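Local coordinates for protein endo-beta-1,4-xylanase Xyn10C (Pseudomonas cellulosa, PDB 1GNY) that cleaves internal linkages of the xylan backbone through its C-terminal catalytic domain, the N-terminal family 15 module described here binding xylan and xylooligosaccharides, at residues T53-V58 and D115-N120; A74-F79 and L106-T111. All blocks are in the same frame, centred on the assembly; numbering follows the deposited sequence.

Contact 1: residues T53-V58 and D115-N120; sequences TLEDAV and DDDKFN
E55 reaches across to the backbone of F119, and N120 reaches back to the backbone of E55, a reciprocal clasp beside a very short antiparallel pairing at one end of the CBM15 beta-sandwich. T53 and N120 form a non-hydrogen-bonded pair, and a type II turn (L54 to A57) meets a type I turn (D117 to N120). The tight part surrounds the E55 carboxylate. The E55 chain bends at chi2 (-67°), bringing CD to 3.6 Å from D117 CA. Its OE2 accepts the F119 N-H at 3.0 Å through the anti lone pair and lies in the plane of the F119 ring, at the edge, 3.6 Å from CD2. OE1 turns to E114 and accepts its backbone N-H, so both carboxylate oxygens are gripped by main-chain donors. An alanine at E55 would probably leave the F119 and E114 N-H groups without their acceptor and open a gap beside D117. L54 adds its N-H to F119 O and sets its CB 3.8 Å from F119 CB, while V126 packs against both side chains. One edge is looser: D116 and D117 are exposed, and K118 NZ bridges to D116 OD1 at 2.8 Å and to E114. At a separate solvent-side spot, by N120, a water accepts from N120 ND2 and donates to E55 O. On the same amide, N120 OD1 receives the E55 N-H at 3.0 Å, nearly straight at the hydrogen (165°), with the donor tilted 29° from the carbonyl plane.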
ATOM      1  N   THR A  53       1.675   9.737  14.079  1.00 14.57           N
ATOM      2  CA  THR A  53       0.328  10.298  14.336  1.00 14.89           C
ATOM      3  C   THR A  53      -0.452  10.108  13.030  1.00 14.81           C
ATOM      4  O   THR A  53      -0.666  11.054  12.253  1.00 15.49           O
ATOM      5  CB  THR A  53       0.403  11.753  14.745  1.00 14.57           C
ATOM      6  OG1 THR A  53       1.163  11.857  15.967  1.00 15.09           O
ATOM      7  CG2 THR A  53      -0.975  12.307  15.087  1.00 15.53           C
ATOM      8  N   LEU A  54      -0.786   8.839  12.790  1.00 14.56           N
ATOM      9  CA  LEU A  54      -1.441   8.412  11.542  1.00 14.49           C
ATOM     10  C   LEU A  54      -2.964   8.249  11.588  1.00 14.93           C
ATOM     11  O   LEU A  54      -3.583   8.024  10.547  1.00 14.37           O
ATOM     12  CB  LEU A  54      -0.767   7.134  11.002  1.00 14.92           C
ATOM     13  CG  LEU A  54       0.530   7.360  10.259  1.00 13.35           C
ATOM     14  CD1 LEU A  54       1.288   6.012  10.111  1.00 13.85           C
ATOM     15  CD2 LEU A  54       0.351   8.043   8.901  1.00 16.32           C
ATOM     16  N   GLU A  55      -3.579   8.416  12.753  1.00 15.69           N
ATOM     17  CA  GLU A  55      -5.048   8.311  12.802  1.00 16.26           C
ATOM     18  C   GLU A  55      -5.653   9.457  11.999  1.00 16.85           C
ATOM     19  O   GLU A  55      -5.192  10.599  12.103  1.00 17.26           O
ATOM     20  CB  GLU A  55      -5.557   8.306  14.247  1.00 16.47           C
ATOM     21  CG  GLU A  55      -5.237   7.036  15.012  1.00 17.33           C
ATOM     22  CD  GLU A  55      -5.986   5.810  14.477  1.00 17.58           C
ATOM     23  OE1 GLU A  55      -7.048   5.993  13.824  1.00 17.71           O
ATOM     24  OE2 GLU A  55      -5.502   4.685  14.705  1.00 17.80           O
ATOM     25  N   ASP A  56      -6.658   9.134  11.168  1.00 17.62           N
ATOM     26  CA  ASP A  56      -7.331  10.092  10.260  1.00 18.13           C
ATOM     27  C   ASP A  56      -6.435  10.577   9.092  1.00 17.23           C
ATOM     28  O   ASP A  56      -6.803  11.479   8.346  1.00 17.61           O
ATOM     29  CB  ASP A  56      -7.960  11.269  11.039  1.00 19.38           C
ATOM     30  CG  ASP A  56      -9.014  10.809  12.041  1.00 23.10           C
ATOM     31  OD1 ASP A  56      -9.850   9.959  11.709  1.00 23.76           O
ATOM     32  OD2 ASP A  56      -9.065  11.231  13.201  1.00 28.64           O
ATOM     33  N   ALA A  57      -5.300   9.912   8.882  1.00 15.94           N
ATOM     34  CA  ALA A  57      -4.428  10.219   7.744  1.00 15.98           C
ATOM     35  C   ALA A  57      -5.016   9.603   6.474  1.00 15.77           C
ATOM     36  O   ALA A  57      -5.707   8.588   6.534  1.00 17.46           O
ATOM     37  CB  ALA A  57      -3.016   9.681   7.958  1.00 15.67           C
ATOM     38  N   VAL A  58      -4.743  10.231   5.345  1.00 16.44           N
ATOM     39  CA  VAL A  58      -5.171   9.744   4.021  1.00 16.73           C
ATOM     40  C   VAL A  58      -3.956   9.342   3.195  1.00 15.49           C
ATOM     41  O   VAL A  58      -3.088  10.168   2.941  1.00 15.45           O
ATOM     42  CB  VAL A  58      -5.983  10.788   3.251  1.00 17.48           C
ATOM     43  CG1 VAL A  58      -6.408  10.254   1.899  1.00 19.68           C
ATOM     44  CG2 VAL A  58      -7.199  11.178   4.093  1.00 19.05           C
ATOM     45  N   ASP A 115     -10.727   2.595  15.842  1.00 27.31           N
ATOM     46  CA  ASP A 115     -11.488   3.045  17.026  1.00 28.93           C
ATOM     47  C   ASP A 115     -10.620   3.196  18.292  1.00 28.85           C
ATOM     48  O   ASP A 115     -10.846   4.113  19.080  1.00 29.95           O
ATOM     49  CB  ASP A 115     -12.675   2.121  17.307  1.00 30.14           C
ATOM     50  CG  ASP A 115     -13.776   2.221  16.260  1.00 33.60           C
ATOM     51  OD1 ASP A 115     -13.919   3.261  15.568  1.00 38.42           O
ATOM     52  OD2 ASP A 115     -14.572   1.276  16.067  1.00 38.79           O
ATOM     53  N   ASP A 116      -9.605   2.352  18.437  1.00 27.68           N
ATOM     54  CA  ASP A 116      -8.654   2.399  19.577  1.00 27.13           C
ATOM     55  C   ASP A 116      -7.444   3.336  19.412  1.00 25.73           C
ATOM     56  O   ASP A 116      -6.541   3.315  20.226  1.00 25.20           O
ATOM     57  CB  ASP A 116      -8.177   0.994  19.979  1.00 27.95           C
ATOM     58  CG  ASP A 116      -7.281   0.330  18.936  1.00 29.65           C
ATOM     59  OD1 ASP A 116      -7.027   0.907  17.854  1.00 29.36           O
ATOM     60  OD2 ASP A 116      -6.787  -0.792  19.134  1.00 32.00           O
ATOM     61  N   ASP A 117      -7.423   4.104  18.327  1.00 24.53           N
ATOM     62  CA  ASP A 117      -6.313   5.050  18.010  1.00 23.60           C
ATOM     63  C   ASP A 117      -4.915   4.400  18.019  1.00 21.55           C
ATOM     64  O   ASP A 117      -3.918   5.044  18.350  1.00 20.87           O
ATOM     65  CB  ASP A 117      -6.334   6.288  18.938  1.00 24.25           C
ATOM     66  CG  ASP A 117      -7.536   7.209  18.692  1.00 28.15           C
ATOM     67  OD1 ASP A 117      -8.242   7.114  17.649  1.00 29.45           O
ATOM     68  OD2 ASP A 117      -7.840   8.097  19.524  1.00 34.26           O
ATOM     69  N   LYS A 118      -4.852   3.128  17.611  1.00 19.81           N
ATOM     70  CA  LYS A 118      -3.571   2.372  17.533  1.00 19.04           C
ATOM     71  C   LYS A 118      -2.461   3.022  16.689  1.00 17.64           C
ATOM     72  O   LYS A 118      -1.290   2.743  16.911  1.00 17.70           O
ATOM     73  CB  LYS A 118      -3.794   0.919  17.047  1.00 18.96           C
ATOM     74  CG  LYS A 118      -4.457   0.760  15.696  1.00 20.72           C
ATOM     75  CD  LYS A 118      -4.414  -0.700  15.209  1.00 22.09           C
ATOM     76  CE  LYS A 118      -5.313  -1.643  16.045  1.00 22.55           C
ATOM     77  NZ  LYS A 118      -6.761  -1.255  16.041  1.00 21.86           N
ATOM     78  N   PHE A 119      -2.837   3.878  15.732  1.00 17.63           N
ATOM     79  CA  PHE A 119      -1.857   4.524  14.821  1.00 16.77           C
ATOM     80  C   PHE A 119      -1.270   5.862  15.338  1.00 17.31           C
ATOM     81  O   PHE A 119      -0.412   6.470  14.651  1.00 16.25           O
ATOM     82  CB  PHE A 119      -2.389   4.650  13.401  1.00 16.93           C
ATOM     83  CG  PHE A 119      -2.429   3.343  12.639  1.00 14.78           C
ATOM     84  CD1 PHE A 119      -1.286   2.854  12.037  1.00 15.71           C
ATOM     85  CD2 PHE A 119      -3.620   2.646  12.461  1.00 14.31           C
ATOM     86  CE1 PHE A 119      -1.299   1.670  11.336  1.00 15.07           C
ATOM     87  CE2 PHE A 119      -3.634   1.446  11.762  1.00 13.34           C
ATOM     88  CZ  PHE A 119      -2.495   0.959  11.189  1.00 16.40           C
ATOM     89  N   ASN A 120      -1.727   6.305  16.522  1.00 17.36           N
ATOM     90  CA  ASN A 120      -1.111   7.441  17.247  1.00 17.33           C
ATOM     91  C   ASN A 120      -0.284   6.836  18.383  1.00 17.67           C
ATOM     92  O   ASN A 120      -0.847   6.429  19.381  1.00 17.55           O
ATOM     93  CB  ASN A 120      -2.158   8.440  17.764  1.00 17.86           C
ATOM     94  CG  ASN A 120      -2.827   9.215  16.635  1.00 19.08           C
ATOM     95  OD1 ASN A 120      -2.490   9.038  15.445  1.00 16.58           O
ATOM     96  ND2 ASN A 120      -3.805  10.063  16.987  1.00 19.62           N
TER
HETATM   97  O   HOH W   1      -4.756  11.901  14.677  1.00 19.41           O
HETATM   98  O   HOH W   2      -8.988   9.767  15.590  1.00 47.82           O

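Contact 2: residues A74-F79 and L106-T111; sequences ANLQIF and LTLTCT
I78 is the main bump of this contact, its two branches lodged against L108 and C110 of the strand that passes over it. The CG2 branch presses on C110 CB at 3.6 Å, the closest approach between segments 74-79 and 106-111. The other arm, CG1 with CD1, runs toward the preceding inward residue: CD1 meets L108 CB at 3.9 Å and L108 O at 3.7 Å. I78 therefore fills the hollow between L108 and C110, its CD1 lying under the L108-T109 backbone, where the CB bond of T109 points away from strand 75-79. The isoleucine's first torsion (chi1 -66°) sets CG1 anti to the carbonyl carbon and CG2 anti to the backbone N, which splits the branches between the two neighbours. L76 makes a smaller bump: only its CD1 touches, L76 CD1 to L108 CD1 at 4.0 Å, the two side chains crossing at about a right angle. The strand axes come within 7.6 Å at 44°, so the contact tapers from the close I78-C110 end to this single methyl pair. M61 and I130 close in on I78, V63 on L108, and F69 of helix 67-72 on L76. C110 SG, anti to its backbone N (chi1 179°), lies 4.0 Å from I78 CG2 and is joined to C93 in a disulfide. That bond ties strand 106-111 to the chain just beyond strand 85-90, which belongs to the opposing sheet. On the other face of strand 75-82, Q77 touches W91 of the xylooligosaccharide pocket. Apolar side chains meshing between two antiparallel sheets, without direct bonding of their strands, make the core of a beta-sandwich, here that of the xylan-binding CBM15 module.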
ATOM      1  N   ALA A  74      -8.543  -9.913  -9.759  1.00 16.50           N
ATOM      2  CA  ALA A  74      -8.103  -9.695  -8.373  1.00 15.51           C
ATOM      3  C   ALA A  74      -8.338  -8.247  -7.926  1.00 14.30           C
ATOM      4  O   ALA A  74      -8.448  -7.334  -8.733  1.00 14.81           O
ATOM      5  CB  ALA A  74      -6.630 -10.056  -8.204  1.00 15.20           C
ATOM      6  N   ASN A  75      -8.426  -8.059  -6.615  1.00 13.21           N
ATOM      7  CA  ASN A  75      -8.640  -6.748  -6.028  1.00 13.63           C
ATOM      8  C   ASN A  75      -7.315  -6.162  -5.502  1.00 13.12           C
ATOM      9  O   ASN A  75      -6.332  -6.915  -5.420  1.00 13.52           O
ATOM     10  CB  ASN A  75      -9.617  -6.811  -4.855  1.00 14.19           C
ATOM     11  CG  ASN A  75     -10.972  -7.406  -5.242  1.00 16.03           C
ATOM     12  OD1 ASN A  75     -11.500  -7.181  -6.344  1.00 17.26           O
ATOM     13  ND2 ASN A  75     -11.519  -8.225  -4.339  1.00 17.16           N
ATOM     14  N   LEU A  76      -7.318  -4.879  -5.193  1.00 13.82           N
ATOM     15  CA  LEU A  76      -6.103  -4.214  -4.611  1.00 14.06           C
ATOM     16  C   LEU A  76      -6.455  -3.635  -3.262  1.00 15.09           C
ATOM     17  O   LEU A  76      -7.446  -2.849  -3.114  1.00 16.15           O
ATOM     18  CB  LEU A  76      -5.558  -3.118  -5.520  1.00 14.36           C
ATOM     19  CG  LEU A  76      -4.763  -3.553  -6.744  1.00 14.45           C
ATOM     20  CD1 LEU A  76      -4.447  -2.337  -7.614  1.00 14.04           C
ATOM     21  CD2 LEU A  76      -3.492  -4.319  -6.359  1.00 15.83           C
ATOM     22  N   GLN A  77      -5.603  -3.939  -2.293  1.00 14.10           N
ATOM     23  CA  GLN A  77      -5.779  -3.471  -0.919  1.00 14.17           C
ATOM     24  C   GLN A  77      -4.585  -2.669  -0.422  1.00 14.07           C
ATOM     25  O   GLN A  77      -3.505  -3.231  -0.268  1.00 13.14           O
ATOM     26  CB  GLN A  77      -6.002  -4.650   0.039  1.00 14.59           C
ATOM     27  CG  GLN A  77      -6.102  -4.236   1.517  1.00 16.69           C
ATOM     28  CD  GLN A  77      -6.394  -5.393   2.455  1.00 17.74           C
ATOM     29  OE1 GLN A  77      -6.048  -6.552   2.188  1.00 19.18           O
ATOM     30  NE2 GLN A  77      -7.021  -5.072   3.574  1.00 22.20           N
ATOM     31  N   ILE A  78      -4.790  -1.378  -0.229  1.00 14.56           N
ATOM     32  CA  ILE A  78      -3.829  -0.519   0.508  1.00 14.37           C
ATOM     33  C   ILE A  78      -4.032  -0.908   1.979  1.00 14.25           C
ATOM     34  O   ILE A  78      -5.155  -0.985   2.439  1.00 13.81           O
ATOM     35  CB  ILE A  78      -4.065   0.995   0.277  1.00 13.39           C
ATOM     36  CG1 ILE A  78      -3.773   1.382  -1.178  1.00 14.90           C
ATOM     37  CG2 ILE A  78      -3.223   1.833   1.248  1.00 14.88           C
ATOM     38  CD1 ILE A  78      -4.270   2.750  -1.558  1.00 16.65           C
ATOM     39  N   PHE A  79      -2.955  -1.039   2.741  1.00 13.82           N
ATOM     40  CA  PHE A  79      -3.037  -1.390   4.163  1.00 13.77           C
ATOM     41  C   PHE A  79      -1.903  -0.754   4.955  1.00 13.12           C
ATOM     42  O   PHE A  79      -0.938  -0.294   4.382  1.00 12.91           O
ATOM     43  CB  PHE A  79      -3.029  -2.921   4.345  1.00 14.74           C
ATOM     44  CG  PHE A  79      -1.747  -3.590   3.905  1.00 12.83           C
ATOM     45  CD1 PHE A  79      -1.462  -3.812   2.560  1.00 12.73           C
ATOM     46  CD2 PHE A  79      -0.797  -3.966   4.849  1.00 13.39           C
ATOM     47  CE1 PHE A  79      -0.275  -4.421   2.155  1.00 14.73           C
ATOM     48  CE2 PHE A  79       0.395  -4.529   4.458  1.00 12.50           C
ATOM     49  CZ  PHE A  79       0.661  -4.783   3.103  1.00 13.46           C
ATOM     50  N   LEU A 106      -4.195   5.230 -12.323  1.00 15.82           N
ATOM     51  CA  LEU A 106      -5.286   5.456 -11.358  1.00 17.17           C
ATOM     52  C   LEU A 106      -4.755   5.947 -10.027  1.00 17.69           C
ATOM     53  O   LEU A 106      -3.621   5.638  -9.647  1.00 16.62           O
ATOM     54  CB  LEU A 106      -6.008   4.148 -11.046  1.00 17.86           C
ATOM     55  CG  LEU A 106      -6.641   3.413 -12.204  1.00 22.39           C
ATOM     56  CD1 LEU A 106      -6.850   1.945 -11.826  1.00 26.15           C
ATOM     57  CD2 LEU A 106      -7.936   4.127 -12.619  1.00 26.17           C
ATOM     58  N   THR A 107      -5.604   6.671  -9.306  1.00 17.92           N
ATOM     59  CA  THR A 107      -5.299   7.107  -7.943  1.00 18.09           C
ATOM     60  C   THR A 107      -6.212   6.345  -6.996  1.00 18.56           C
ATOM     61  O   THR A 107      -7.468   6.438  -7.076  1.00 18.67           O
ATOM     62  CB  THR A 107      -5.493   8.614  -7.743  1.00 18.56           C
ATOM     63  OG1 THR A 107      -4.567   9.333  -8.573  1.00 19.57           O
ATOM     64  CG2 THR A 107      -5.131   9.036  -6.333  1.00 19.22           C
ATOM     65  N   LEU A 108      -5.594   5.595  -6.095  1.00 18.09           N
ATOM     66  CA  LEU A 108      -6.299   4.847  -5.062  1.00 17.87           C
ATOM     67  C   LEU A 108      -6.021   5.472  -3.703  1.00 18.83           C
ATOM     68  O   LEU A 108      -4.908   5.884  -3.422  1.00 17.65           O
ATOM     69  CB  LEU A 108      -5.844   3.395  -5.046  1.00 18.21           C
ATOM     70  CG  LEU A 108      -6.022   2.643  -6.366  1.00 19.21           C
ATOM     71  CD1 LEU A 108      -5.530   1.227  -6.233  1.00 22.22           C
ATOM     72  CD2 LEU A 108      -7.469   2.643  -6.840  1.00 20.97           C
ATOM     73  N   THR A 109      -7.058   5.567  -2.879  1.00 18.89           N
ATOM     74  CA  THR A 109      -6.930   6.199  -1.573  1.00 19.46           C
ATOM     75  C   THR A 109      -7.416   5.311  -0.433  1.00 19.17           C
ATOM     76  O   THR A 109      -8.254   4.396  -0.612  1.00 19.62           O
ATOM     77  CB  THR A 109      -7.598   7.589  -1.504  1.00 20.27           C
ATOM     78  OG1 THR A 109      -9.021   7.440  -1.533  1.00 23.24           O
ATOM     79  CG2 THR A 109      -7.263   8.477  -2.671  1.00 20.77           C
ATOM     80  N   CYS A 110      -6.879   5.600   0.753  1.00 17.53           N
ATOM     81  CA  CYS A 110      -7.174   4.835   1.947  1.00 17.77           C
ATOM     82  C   CYS A 110      -7.078   5.722   3.158  1.00 18.43           C
ATOM     83  O   CYS A 110      -6.046   6.343   3.380  1.00 18.50           O
ATOM     84  CB  CYS A 110      -6.174   3.682   2.111  1.00 18.53           C
ATOM     85  SG  CYS A 110      -6.425   2.669   3.577  1.00 19.28           S
ATOM     86  N   THR A 111      -8.163   5.816   3.913  1.00 18.15           N
ATOM     87  CA  THR A 111      -8.164   6.593   5.170  1.00 19.09           C
ATOM     88  C   THR A 111      -7.908   5.660   6.366  1.00 18.78           C
ATOM     89  O   THR A 111      -8.604   4.656   6.555  1.00 19.42           O
ATOM     90  CB  THR A 111      -9.486   7.336   5.391  1.00 19.24           C
ATOM     91  OG1 THR A 111      -9.665   8.320   4.376  1.00 19.37           O
ATOM     92  CG2 THR A 111      -9.466   8.155   6.660  1.00 21.45           C
TER

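In the fold
The contacts nest along the chain: 53-58 comes first, then 74-79, 106-111 and 115-120, so contact 2 lies inside the loop closed by contact 1. Their centres are 18 Å apart, contact 2 near the middle of the module and contact 1 toward one end. They are joined through two antiparallel neighbours: 53-58 leads into strand 58-65, which pairs with 106-111, and V58 CG2 touches T111 OG1 at 3.8 Å. Contact 2 lies between the two facing sheets, in the core, while contact 1 links loops past the strand ends, at one end of the sandwich, whose five-stranded sheet carries Q81 and Q127 of the carbohydrate site.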